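Local structure of thioredoxin peroxidase 2 (Plasmodium falciparum, 2C0D) at residues Leu149-His160 and Val175-Asp186. The protein probably reduces hydrogen peroxide and organic hydroperoxides to water and alcohols, as a mitochondrial, thioredoxin-dependent 2-Cys peroxiredoxin. Numbering follows the deposited sequence. Where two conformers were deposited one is given.
Sequences LFIIDKNGCVRH and VLRTIDSIIHVD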
ATOM      1  N   LEU B 149      -6.927  -0.314  -1.300  1.00  6.04           N
ATOM      2  CA  LEU B 149      -7.054  -1.747  -1.485  1.00  6.60           C
ATOM      3  C   LEU B 149      -6.585  -2.439  -0.224  1.00  5.90           C
ATOM      4  O   LEU B 149      -5.558  -2.060   0.351  1.00  6.80           O
ATOM      5  CB  LEU B 149      -6.190  -2.214  -2.658  1.00  8.72           C
ATOM      6  CG  LEU B 149      -6.270  -3.721  -2.949  1.00 11.99           C
ATOM      7  CD1 LEU B 149      -6.189  -4.005  -4.463  1.00 13.63           C
ATOM      8  CD2 LEU B 149      -5.127  -4.397  -2.193  1.00 11.96           C
ATOM      9  N   PHE B 150      -7.344  -3.434   0.214  1.00  4.88           N
ATOM     10  CA  PHE B 150      -6.967  -4.172   1.442  1.00  5.08           C
ATOM     11  C   PHE B 150      -7.081  -5.658   1.220  1.00  5.96           C
ATOM     12  O   PHE B 150      -8.020  -6.117   0.548  1.00  7.16           O
ATOM     13  CB  PHE B 150      -7.938  -3.773   2.580  1.00  5.67           C
ATOM     14  CG  PHE B 150      -7.853  -2.300   2.926  1.00  6.16           C
ATOM     15  CD1 PHE B 150      -7.017  -1.869   3.966  1.00  9.13           C
ATOM     16  CD2 PHE B 150      -8.555  -1.344   2.186  1.00  7.04           C
ATOM     17  CE1 PHE B 150      -6.926  -0.511   4.285  1.00  9.35           C
ATOM     18  CE2 PHE B 150      -8.441   0.021   2.476  1.00  9.22           C
ATOM     19  CZ  PHE B 150      -7.615   0.438   3.517  1.00  8.73           C
ATOM     20  N   ILE B 151      -6.197  -6.434   1.832  1.00  5.30           N
ATOM     21  CA  ILE B 151      -6.338  -7.886   1.784  1.00  5.74           C
ATOM     22  C   ILE B 151      -6.636  -8.333   3.208  1.00  6.56           C
ATOM     23  O   ILE B 151      -5.889  -7.978   4.169  1.00  6.29           O
ATOM     24  CB  ILE B 151      -5.038  -8.574   1.269  1.00  5.96           C
ATOM     25  CG1 ILE B 151      -4.667  -8.089  -0.135  1.00  8.30           C
ATOM     26  CG2 ILE B 151      -5.171 -10.146   1.356  1.00  7.27           C
ATOM     27  CD1 ILE B 151      -5.751  -8.330  -1.148  1.00 10.76           C
ATOM     28  N   ILE B 152      -7.697  -9.117   3.343  1.00  6.70           N
ATOM     29  CA  ILE B 152      -8.195  -9.618   4.617  0.50  7.28           C
ATOM     30  C   ILE B 152      -7.966 -11.140   4.658  1.00  7.85           C
ATOM     31  O   ILE B 152      -8.331 -11.838   3.713  1.00  7.82           O
ATOM     32  CB  ILE B 152      -9.730  -9.335   4.718  0.50  7.46           C
ATOM     33  CG1 ILE B 152     -10.046  -7.865   4.371  0.50  7.94           C
ATOM     34  CG2 ILE B 152     -10.316  -9.786   6.073  0.50  7.64           C
ATOM     35  CD1 ILE B 152      -9.403  -6.837   5.287  0.50  7.72           C
ATOM     36  N   ASP B 153      -7.372 -11.668   5.721  1.00  8.70           N
ATOM     37  CA  ASP B 153      -7.139 -13.124   5.720  1.00  9.53           C
ATOM     38  C   ASP B 153      -8.339 -13.917   6.259  1.00 11.18           C
ATOM     39  O   ASP B 153      -9.414 -13.356   6.560  1.00 10.73           O
ATOM     40  CB  ASP B 153      -5.786 -13.464   6.421  1.00 10.44           C
ATOM     41  CG  ASP B 153      -5.846 -13.268   7.938  1.00 13.26           C
ATOM     42  OD1 ASP B 153      -6.971 -13.155   8.494  1.00 11.03           O
ATOM     43  OD2 ASP B 153      -4.767 -13.250   8.598  1.00 15.36           O
ATOM     44  N   LYS B 154      -8.166 -15.233   6.372  1.00 13.10           N
ATOM     45  CA  LYS B 154      -9.265 -16.095   6.798  1.00 15.42           C
ATOM     46  C   LYS B 154      -9.629 -15.967   8.291  1.00 15.84           C
ATOM     47  O   LYS B 154     -10.651 -16.513   8.713  1.00 17.35           O
ATOM     48  CB  LYS B 154      -8.975 -17.553   6.428  1.00 15.47           C
ATOM     49  CG  LYS B 154      -8.889 -17.801   4.931  1.00 17.95           C
ATOM     50  CD  LYS B 154      -8.697 -19.293   4.570  1.00 18.34           C
ATOM     51  CE  LYS B 154      -7.230 -19.722   4.712  1.00 26.46           C
ATOM     52  NZ  LYS B 154      -7.075 -21.184   4.421  1.00 30.48           N
ATOM     53  N   ASN B 155      -8.791 -15.271   9.070  1.00 15.95           N
ATOM     54  CA  ASN B 155      -9.068 -14.943  10.456  1.00 16.52           C
ATOM     55  C   ASN B 155      -9.685 -13.552  10.616  1.00 15.60           C
ATOM     56  O   ASN B 155      -9.970 -13.114  11.729  1.00 16.96           O
ATOM     57  CB  ASN B 155      -7.784 -15.062  11.291  1.00 17.16           C
ATOM     58  CG  ASN B 155      -7.320 -16.514  11.426  1.00 22.56           C
ATOM     59  OD1 ASN B 155      -8.143 -17.427  11.519  1.00 27.96           O
ATOM     60  ND2 ASN B 155      -6.004 -16.730  11.385  1.00 26.81           N
ATOM     61  N   GLY B 156      -9.908 -12.857   9.503  1.00 14.70           N
ATOM     62  CA  GLY B 156     -10.466 -11.517   9.569  1.00 13.65           C
ATOM     63  C   GLY B 156      -9.473 -10.407   9.866  1.00 13.68           C
ATOM     64  O   GLY B 156      -9.877  -9.292  10.171  1.00 14.98           O
ATOM     65  N   CYS B 157      -8.184 -10.704   9.757  1.00 11.57           N
ATOM     66  CA  CYS B 157      -7.115  -9.748  10.007  1.00 13.34           C
ATOM     67  C   CYS B 157      -6.692  -8.998   8.736  1.00 10.65           C
ATOM     68  O   CYS B 157      -6.590  -9.600   7.692  1.00  9.93           O
ATOM     69  CB  CYS B 157      -5.895 -10.519  10.493  1.00 14.26           C
ATOM     70  SG  CYS B 157      -6.163 -11.275  12.133  1.00 26.17           S
ATOM     71  N   VAL B 158      -6.441  -7.702   8.846  1.00  9.75           N
ATOM     72  CA  VAL B 158      -5.922  -6.937   7.689  1.00  8.87           C
ATOM     73  C   VAL B 158      -4.436  -7.260   7.466  1.00  9.63           C
ATOM     74  O   VAL B 158      -3.607  -7.113   8.396  1.00 10.83           O
ATOM     75  CB  VAL B 158      -6.128  -5.423   7.889  1.00  9.71           C
ATOM     76  CG1 VAL B 158      -5.563  -4.642   6.657  1.00  9.11           C
ATOM     77  CG2 VAL B 158      -7.611  -5.103   8.137  1.00 10.42           C
ATOM     78  N   ARG B 159      -4.115  -7.731   6.273  1.00  7.77           N
ATOM     79  CA  ARG B 159      -2.734  -8.196   5.959  1.00  8.59           C
ATOM     80  C   ARG B 159      -2.012  -7.326   4.946  1.00  9.58           C
ATOM     81  O   ARG B 159      -0.804  -7.544   4.669  1.00  9.76           O
ATOM     82  CB  ARG B 159      -2.744  -9.637   5.447  1.00  8.23           C
ATOM     83  CG  ARG B 159      -3.431 -10.651   6.425  1.00  8.86           C
ATOM     84  CD  ARG B 159      -2.619 -10.851   7.723  1.00 11.40           C
ATOM     85  NE  ARG B 159      -1.367 -11.530   7.407  1.00  9.86           N
ATOM     86  CZ  ARG B 159      -1.259 -12.828   7.110  1.00 15.37           C
ATOM     87  NH1 ARG B 159      -2.338 -13.637   7.140  1.00 11.89           N
ATOM     88  NH2 ARG B 159      -0.056 -13.332   6.803  1.00 17.78           N
ATOM     89  N   HIS B 160      -2.734  -6.399   4.318  1.00  8.00           N
ATOM     90  CA  HIS B 160      -2.075  -5.504   3.359  1.00  7.55           C
ATOM     91  C   HIS B 160      -2.981  -4.313   3.190  1.00  8.37           C
ATOM     92  O   HIS B 160      -4.207  -4.463   3.230  1.00  6.71           O
ATOM     93  CB  HIS B 160      -1.895  -6.195   2.004  1.00  8.23           C
ATOM     94  CG  HIS B 160      -1.145  -5.372   0.999  1.00  9.14           C
ATOM     95  ND1 HIS B 160      -1.765  -4.595   0.047  1.00 14.78           N
ATOM     96  CD2 HIS B 160       0.184  -5.167   0.853  1.00  6.58           C
ATOM     97  CE1 HIS B 160      -0.845  -3.956  -0.662  1.00 10.35           C
ATOM     98  NE2 HIS B 160       0.346  -4.288  -0.192  1.00 14.92           N
ATOM     99  N   VAL B 175      -1.272  -6.980  -7.479  1.00 10.65           N
ATOM    100  CA  VAL B 175      -2.174  -7.401  -6.401  1.00  9.48           C
ATOM    101  C   VAL B 175      -2.137  -8.904  -6.195  1.00  9.01           C
ATOM    102  O   VAL B 175      -2.070  -9.397  -5.059  1.00  8.36           O
ATOM    103  CB  VAL B 175      -3.618  -6.892  -6.683  1.00  9.77           C
ATOM    104  CG1 VAL B 175      -4.626  -7.442  -5.688  1.00 10.95           C
ATOM    105  CG2 VAL B 175      -3.577  -5.382  -6.625  1.00  9.18           C
ATOM    106  N   LEU B 176      -2.120  -9.636  -7.308  1.00  7.94           N
ATOM    107  CA  LEU B 176      -2.105 -11.086  -7.231  1.00  9.31           C
ATOM    108  C   LEU B 176      -0.773 -11.577  -6.628  1.00  9.62           C
ATOM    109  O   LEU B 176      -0.784 -12.517  -5.855  1.00  9.85           O
ATOM    110  CB  LEU B 176      -2.371 -11.713  -8.604  1.00  9.78           C
ATOM    111  CG  LEU B 176      -3.849 -11.551  -9.034  1.00 10.50           C
ATOM    112  CD1 LEU B 176      -3.987 -11.841 -10.566  1.00 13.16           C
ATOM    113  CD2 LEU B 176      -4.743 -12.434  -8.237  1.00 13.24           C
ATOM    114  N   ARG B 177       0.344 -10.924  -6.955  1.00 10.24           N
ATOM    115  CA  ARG B 177       1.642 -11.277  -6.314  1.00 10.76           C
ATOM    116  C   ARG B 177       1.668 -11.021  -4.805  1.00 11.21           C
ATOM    117  O   ARG B 177       2.217 -11.825  -4.013  1.00 11.09           O
ATOM    118  CB  ARG B 177       2.784 -10.524  -6.986  1.00 11.01           C
ATOM    119  CG  ARG B 177       3.052 -11.043  -8.392  1.00 16.76           C
ATOM    120  N   THR B 178       1.078  -9.895  -4.419  1.00 10.52           N
ATOM    121  CA  THR B 178       0.877  -9.564  -3.001  1.00 11.06           C
ATOM    122  C   THR B 178       0.067 -10.651  -2.283  1.00 10.32           C
ATOM    123  O   THR B 178       0.428 -11.122  -1.181  1.00  9.70           O
ATOM    124  CB  THR B 178       0.202  -8.182  -2.884  1.00 11.64           C
ATOM    125  OG1 THR B 178       1.094  -7.183  -3.406  1.00 16.13           O
ATOM    126  CG2 THR B 178      -0.111  -7.863  -1.428  1.00 14.17           C
ATOM    127  N   ILE B 179      -1.053 -11.045  -2.888  1.00  9.35           N
ATOM    128  CA  ILE B 179      -1.849 -12.135  -2.347  1.00  9.10           C
ATOM    129  C   ILE B 179      -1.012 -13.423  -2.237  1.00  9.54           C
ATOM    130  O   ILE B 179      -1.012 -14.062  -1.179  1.00  9.79           O
ATOM    131  CB  ILE B 179      -3.118 -12.369  -3.194  1.00  9.09           C
ATOM    132  CG1 ILE B 179      -4.065 -11.165  -2.994  1.00  8.25           C
ATOM    133  CG2 ILE B 179      -3.792 -13.685  -2.780  1.00  9.89           C
ATOM    134  CD1 ILE B 179      -5.223 -11.080  -4.046  1.00  9.66           C
ATOM    135  N   ASP B 180      -0.273 -13.762  -3.302  1.00 10.12           N
ATOM    136  CA  ASP B 180       0.602 -14.930  -3.283  1.00 11.84           C
ATOM    137  C   ASP B 180       1.550 -14.948  -2.077  1.00 11.38           C
ATOM    138  O   ASP B 180       1.723 -15.990  -1.408  1.00 11.34           O
ATOM    139  CB  ASP B 180       1.423 -15.003  -4.565  1.00 12.36           C
ATOM    140  CG  ASP B 180       0.656 -15.653  -5.713  1.00 17.66           C
ATOM    141  OD1 ASP B 180      -0.415 -16.246  -5.445  1.00 20.39           O
ATOM    142  OD2 ASP B 180       1.132 -15.538  -6.871  1.00 20.94           O
ATOM    143  N   SER B 181       2.167 -13.803  -1.806  1.00 11.42           N
ATOM    144  CA  SER B 181       3.090 -13.692  -0.659  1.00 11.74           C
ATOM    145  C   SER B 181       2.396 -13.915   0.679  1.00 11.18           C
ATOM    146  O   SER B 181       2.949 -14.568   1.573  1.00  9.96           O
ATOM    147  CB  SER B 181       3.789 -12.339  -0.655  1.00 11.91           C
ATOM    148  OG  SER B 181       4.602 -12.197  -1.810  1.00 15.55           O
ATOM    149  N   ILE B 182       1.171 -13.387   0.818  1.00  9.65           N
ATOM    150  CA  ILE B 182       0.397 -13.571   2.048  1.00  9.86           C
ATOM    151  C   ILE B 182       0.016 -15.043   2.244  1.00  9.71           C
ATOM    152  O   ILE B 182       0.163 -15.591   3.347  1.00  8.75           O
ATOM    153  CB  ILE B 182      -0.855 -12.667   2.060  1.00  9.41           C
ATOM    154  CG1 ILE B 182      -0.406 -11.188   2.124  1.00 10.20           C
ATOM    155  CG2 ILE B 182      -1.838 -13.083   3.242  1.00 10.12           C
ATOM    156  CD1 ILE B 182      -1.516 -10.163   1.712  1.00 10.79           C
ATOM    157  N   ILE B 183      -0.433 -15.682   1.162  1.00  9.88           N
ATOM    158  CA  ILE B 183      -0.736 -17.115   1.212  1.00 11.39           C
ATOM    159  C   ILE B 183       0.515 -17.922   1.633  1.00 12.15           C
ATOM    160  O   ILE B 183       0.429 -18.837   2.468  1.00 12.39           O
ATOM    161  CB  ILE B 183      -1.375 -17.597  -0.101  1.00 11.91           C
ATOM    162  CG1 ILE B 183      -2.765 -16.965  -0.224  1.00 11.90           C
ATOM    163  CG2 ILE B 183      -1.450 -19.150  -0.152  1.00 13.17           C
ATOM    164  CD1 ILE B 183      -3.400 -17.161  -1.656  1.00 11.53           C
ATOM    165  N   HIS B 184       1.653 -17.566   1.074  1.00 13.16           N
ATOM    166  CA  HIS B 184       2.923 -18.221   1.450  1.00 14.78           C
ATOM    167  C   HIS B 184       3.237 -18.122   2.937  1.00 15.14           C
ATOM    168  O   HIS B 184       3.645 -19.136   3.563  1.00 14.82           O
ATOM    169  CB  HIS B 184       4.104 -17.731   0.601  1.00 16.14           C
ATOM    170  CG  HIS B 184       5.388 -18.401   0.968  1.00 18.99           C
ATOM    171  ND1 HIS B 184       5.581 -19.754   0.803  1.00 23.61           N
ATOM    172  CD2 HIS B 184       6.507 -17.929   1.571  1.00 22.65           C
ATOM    173  CE1 HIS B 184       6.782 -20.084   1.253  1.00 23.73           C
ATOM    174  NE2 HIS B 184       7.357 -18.998   1.739  1.00 22.48           N
ATOM    175  N   VAL B 185       3.077 -16.924   3.514  1.00 13.77           N
ATOM    176  CA  VAL B 185       3.272 -16.724   4.951  1.00 14.77           C
ATOM    177  C   VAL B 185       2.325 -17.645   5.715  1.00 15.11           C
ATOM    178  O   VAL B 185       2.727 -18.306   6.685  1.00 13.99           O
ATOM    179  CB  VAL B 185       2.989 -15.236   5.366  1.00 14.62           C
ATOM    180  CG1 VAL B 185       2.946 -15.077   6.889  1.00 17.70           C
ATOM    181  CG2 VAL B 185       4.065 -14.357   4.775  1.00 16.13           C
ATOM    182  N   ASP B 186       1.065 -17.706   5.261  1.00 13.69           N
ATOM    183  CA  ASP B 186       0.059 -18.500   5.972  1.00 15.33           C
ATOM    184  C   ASP B 186       0.369 -19.993   5.952  1.00 16.98           C
ATOM    185  O   ASP B 186       0.054 -20.710   6.910  1.00 17.70           O
ATOM    186  CB  ASP B 186      -1.322 -18.242   5.379  1.00 13.97           C
ATOM    187  CG  ASP B 186      -1.874 -16.882   5.768  1.00 16.81           C
ATOM    188  OD1 ASP B 186      -1.237 -16.199   6.606  1.00 16.57           O
ATOM    189  OD2 ASP B 186      -2.945 -16.505   5.236  1.00 17.18           O
TER
HETATM  190  O   HOH W   1      -5.567 -16.846   6.566  1.00 17.93           O
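D186 OD1, on the helix, is gripped by two nitrogens of R159: NH1 at 2.8 Å on its syn lone pair, and NH2 at 3.1 Å. Both bonds lie nearly in the guanidinium plane, though the carboxylate is turned 45° from it. Arginine suits this place because NH1 and NH2 each have a second N-H for another acid: NH1 also meets the anti lone pair of D153 OD2 at 2.9 Å, completing a D153-R159-D186 salt-bridge network, and NH2 forms a salt bridge with D165 of the second subunit. Bends at chi2 and chi3 (both -68°) fold the chain back, bringing one guanidinium face, near its rim, over I182 CG2. D153 OD1 closes an Asx turn with N155 N and takes C157 N from the opposite face, fixing the acid in the hairpin's type I turn. D186 OD2 hydrogen-bonds to Y58 OH and to a water that accepts from K154 N. T178 turns its methyl CG2 over the centre of the H160 ring, a CH-pi contact, while OG1 bonds E174 O one turn back. I151's two branches divide between helix residues, CG2 on I182 CD1 (3.7 Å) and CD1 on I179 CG1 (3.8 Å). R159 and H160 both face I151, a classic beta bulge. Packing of this helix against the beta-hairpin is characteristic of the thioredoxin-like fold of peroxiredoxins.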